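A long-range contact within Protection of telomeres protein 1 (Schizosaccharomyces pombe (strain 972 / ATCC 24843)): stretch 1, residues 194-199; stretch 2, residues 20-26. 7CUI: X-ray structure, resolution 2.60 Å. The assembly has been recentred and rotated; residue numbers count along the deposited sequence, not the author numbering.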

ATOM      1  N   PHE A 194       5.886   4.816  -1.818  1.00 33.80           N
ATOM      2  CA  PHE A 194       7.001   5.486  -1.166  1.00 36.58           C
ATOM      3  C   PHE A 194       6.794   7.000  -1.198  1.00 37.66           C
ATOM      4  O   PHE A 194       5.922   7.498  -1.909  1.00 38.60           O
ATOM      5  CB  PHE A 194       8.324   5.117  -1.845  1.00 38.39           C
ATOM      6  CG  PHE A 194       8.534   5.767  -3.190  1.00 40.39           C
ATOM      7  CD1 PHE A 194       7.994   5.210  -4.340  1.00 40.04           C
ATOM      8  CD2 PHE A 194       9.266   6.942  -3.301  1.00 41.76           C
ATOM      9  CE1 PHE A 194       8.187   5.812  -5.573  1.00 44.78           C
ATOM     10  CE2 PHE A 194       9.455   7.546  -4.533  1.00 44.49           C
ATOM     11  CZ  PHE A 194       8.917   6.979  -5.668  1.00 48.38           C
ATOM     12  N   GLY A 195       7.624   7.717  -0.428  1.00 40.65           N
ATOM     13  CA  GLY A 195       7.680   9.172  -0.439  1.00 42.27           C
ATOM     14  C   GLY A 195       6.339   9.813  -0.089  1.00 41.48           C
ATOM     15  O   GLY A 195       5.958  10.832  -0.663  1.00 44.57           O
ATOM     16  N   THR A 196       5.631   9.200   0.861  1.00 39.30           N
ATOM     17  CA  THR A 196       4.272   9.589   1.196  1.00 38.23           C
ATOM     18  C   THR A 196       4.080   9.416   2.699  1.00 37.95           C
ATOM     19  O   THR A 196       4.291   8.321   3.213  1.00 38.77           O
ATOM     20  CB  THR A 196       3.270   8.715   0.426  1.00 36.77           C
ATOM     21  OG1 THR A 196       3.646   8.684  -0.952  1.00 37.38           O
ATOM     22  CG2 THR A 196       1.834   9.177   0.555  1.00 35.11           C
ATOM     23  N   LYS A 197       3.689  10.493   3.394  1.00 36.42           N
ATOM     24  CA  LYS A 197       3.570  10.438   4.844  1.00 40.59           C
ATOM     25  C   LYS A 197       2.209  10.964   5.302  1.00 40.80           C
ATOM     26  O   LYS A 197       1.692  11.926   4.741  1.00 39.99           O
ATOM     27  CB  LYS A 197       4.764  11.104   5.541  1.00 44.05           C
ATOM     28  CG  LYS A 197       4.969  12.585   5.265  1.00 52.13           C
ATOM     29  CD  LYS A 197       5.911  13.261   6.249  1.00 58.83           C
ATOM     30  CE  LYS A 197       7.353  13.327   5.787  1.00 63.55           C
ATOM     31  NZ  LYS A 197       8.096  12.102   6.158  1.00 67.94           N
ATOM     32  N   ILE A 198       1.634  10.300   6.318  1.00 37.73           N
ATOM     33  CA  ILE A 198       0.409  10.736   6.972  1.00 36.14           C
ATOM     34  C   ILE A 198       0.776  11.786   8.016  1.00 39.77           C
ATOM     35  O   ILE A 198       1.736  11.612   8.761  1.00 42.30           O
ATOM     36  CB  ILE A 198      -0.365   9.550   7.593  1.00 32.05           C
ATOM     37  CG1 ILE A 198      -0.729   8.488   6.550  1.00 29.93           C
ATOM     38  CG2 ILE A 198      -1.601  10.029   8.343  1.00 28.88           C
ATOM     39  CD1 ILE A 198      -1.221   7.182   7.139  1.00 27.17           C
ATOM     40  N   VAL A 199      -0.006  12.870   8.062  1.00 43.40           N
ATOM     41  CA  VAL A 199       0.328  14.030   8.872  1.00 47.46           C
ATOM     42  C   VAL A 199      -0.925  14.549   9.589  1.00 50.68           C
ATOM     43  O   VAL A 199      -1.987  13.919   9.421  1.00 50.26           O
ATOM     44  CB  VAL A 199       0.988  15.120   8.007  1.00 49.35           C
ATOM     45  CG1 VAL A 199       0.853  16.499   8.629  1.00 54.11           C
ATOM     46  CG2 VAL A 199       2.445  14.795   7.725  1.00 46.72           C
TER
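Stretch 2, residues 20-26: AHVINEP

Stretch 2 lies alongside stretch 1 as an antiparallel β-strand partner, joined to it mainly by backbone hydrogen bonds between touching residues at least 170 positions apart in the chain. The strands 22-24 and 196-198 approach to 4.7 Å between axes, and their N-to-C directions differ by 154°, so stretch 2 runs nearly opposite to stretch 1. Both backbones are extended; phi/psi is, for example, -129/141° at Lys 197 and -107/148° at Ile 23.

The register follows from the CA-CA distances. Thr 196 CA lies 4.5 Å from Asn 24 CA and Ile 198 CA 4.6 Å from Val 22 CA, both non-hydrogen-bonded pairs; between them, Lys 197 CA and Ile 23 CA stand 5.3 Å apart in a hydrogen-bonded pair. Here Lys 197 N donates to Ile 23 O at 2.8 Å with a nearly straight angle of 176°, and Ile 23 N returns the bond to Lys 197 O at 2.9 Å. On either side of this pair a further backbone bond forms: Val 199 N donates to His 21 O at 2.7 Å, and Glu 25 N to Gly 195 O at 2.9 Å. These carbonyls also receive CA-H...O contacts, such as Ile 198 CA to His 21 O at 3.2 Å.

Side chains alternate between the two faces. Thr 196, Ile 198, Val 22 and Asn 24 share one, where Thr 196 CG2 meets Val 22 CG1 at 3.6 Å. Lys 197 and Ile 23 share the other, their CG and CB atoms, respectively, 4.1 Å apart. Near this pair, Val 199 CG2 packs against Ile 23 CD1 at 3.9 Å, while Lys 197 NZ remains 4.2 Å from Glu 25 OE1, beyond salt-bridge range. Together the stretches bury 524 Å², summed over both sides.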

ATOM      1  N   ALA A  20      -5.370  17.276   3.622  1.00 45.33           N
ATOM      2  CA  ALA A  20      -4.233  17.903   4.271  1.00 47.04           C
ATOM      3  C   ALA A  20      -3.432  16.847   5.041  1.00 46.25           C
ATOM      4  O   ALA A  20      -2.293  17.105   5.432  1.00 48.24           O
ATOM      5  CB  ALA A  20      -4.722  19.014   5.170  1.00 43.88           C
ATOM      6  N   HIS A  21      -4.022  15.651   5.219  1.00 44.10           N
ATOM      7  CA  HIS A  21      -3.472  14.637   6.111  1.00 43.31           C
ATOM      8  C   HIS A  21      -2.429  13.752   5.425  1.00 42.17           C
ATOM      9  O   HIS A  21      -1.869  12.867   6.067  1.00 40.24           O
ATOM     10  CB  HIS A  21      -4.572  13.789   6.763  1.00 42.91           C
ATOM     11  CG  HIS A  21      -5.386  14.518   7.781  1.00 44.64           C
ATOM     12  ND1 HIS A  21      -6.756  14.666   7.656  1.00 45.27           N
ATOM     13  CD2 HIS A  21      -5.042  15.128   8.935  1.00 45.97           C
ATOM     14  CE1 HIS A  21      -7.221  15.340   8.687  1.00 47.17           C
ATOM     15  NE2 HIS A  21      -6.188  15.635   9.484  1.00 47.70           N
ATOM     16  N   VAL A  22      -2.176  13.979   4.129  1.00 41.92           N
ATOM     17  CA  VAL A  22      -1.155  13.214   3.432  1.00 40.17           C
ATOM     18  C   VAL A  22      -0.237  14.173   2.682  1.00 43.51           C
ATOM     19  O   VAL A  22      -0.686  14.913   1.812  1.00 46.73           O
ATOM     20  CB  VAL A  22      -1.764  12.141   2.506  1.00 36.73           C
ATOM     21  CG1 VAL A  22      -0.706  11.448   1.664  1.00 35.41           C
ATOM     22  CG2 VAL A  22      -2.584  11.117   3.278  1.00 32.30           C
ATOM     23  N   ILE A  23       1.048  14.149   3.053  1.00 45.41           N
ATOM     24  CA  ILE A  23       2.100  14.933   2.423  1.00 49.32           C
ATOM     25  C   ILE A  23       2.968  13.997   1.581  1.00 49.48           C
ATOM     26  O   ILE A  23       3.156  12.833   1.923  1.00 48.29           O
ATOM     27  CB  ILE A  23       2.922  15.680   3.495  1.00 51.03           C
ATOM     28  CG1 ILE A  23       2.199  16.935   3.985  1.00 54.81           C
ATOM     29  CG2 ILE A  23       4.325  15.998   3.009  1.00 53.98           C
ATOM     30  CD1 ILE A  23       2.897  17.644   5.128  1.00 64.83           C
ATOM     31  N   ASN A  24       3.504  14.526   0.478  1.00 49.11           N
ATOM     32  CA  ASN A  24       4.411  13.789  -0.384  1.00 48.40           C
ATOM     33  C   ASN A  24       5.807  14.404  -0.308  1.00 52.54           C
ATOM     34  O   ASN A  24       5.963  15.564   0.072  1.00 49.70           O
ATOM     35  CB  ASN A  24       3.880  13.734  -1.818  1.00 48.07           C
ATOM     36  CG  ASN A  24       2.589  12.952  -1.930  1.00 48.65           C
ATOM     37  OD1 ASN A  24       2.610  11.738  -2.123  1.00 48.43           O
ATOM     38  ND2 ASN A  24       1.460  13.635  -1.812  1.00 46.46           N
ATOM     39  N   GLU A  25       6.819  13.603  -0.665  1.00 53.72           N
ATOM     40  CA  GLU A  25       8.207  14.033  -0.703  1.00 59.95           C
ATOM     41  C   GLU A  25       8.415  14.902  -1.940  1.00 60.34           C
ATOM     42  O   GLU A  25       7.737  14.700  -2.943  1.00 52.79           O
ATOM     43  CB  GLU A  25       9.123  12.808  -0.773  1.00 61.61           C
ATOM     44  CG  GLU A  25      10.260  12.835   0.233  1.00 73.48           C
ATOM     45  CD  GLU A  25       9.840  12.919   1.694  1.00 80.02           C
ATOM     46  OE1 GLU A  25       8.761  12.387   2.034  1.00 83.17           O
ATOM     47  OE2 GLU A  25      10.591  13.522   2.488  1.00 87.12           O
ATOM     48  N   PRO A  26       9.341  15.891  -1.912  1.00 65.84           N
ATOM     49  CA  PRO A  26       9.644  16.688  -3.104  1.00 68.28           C
ATOM     50  C   PRO A  26      10.146  15.798  -4.241  1.00 67.38           C
ATOM     51  O   PRO A  26      11.111  15.052  -4.070  1.00 67.41           O
ATOM     52  CB  PRO A  26      10.742  17.657  -2.632  1.00 68.67           C
ATOM     53  CG  PRO A  26      10.591  17.702  -1.124  1.00 68.25           C
ATOM     54  CD  PRO A  26      10.118  16.317  -0.735  1.00 67.63           C
TER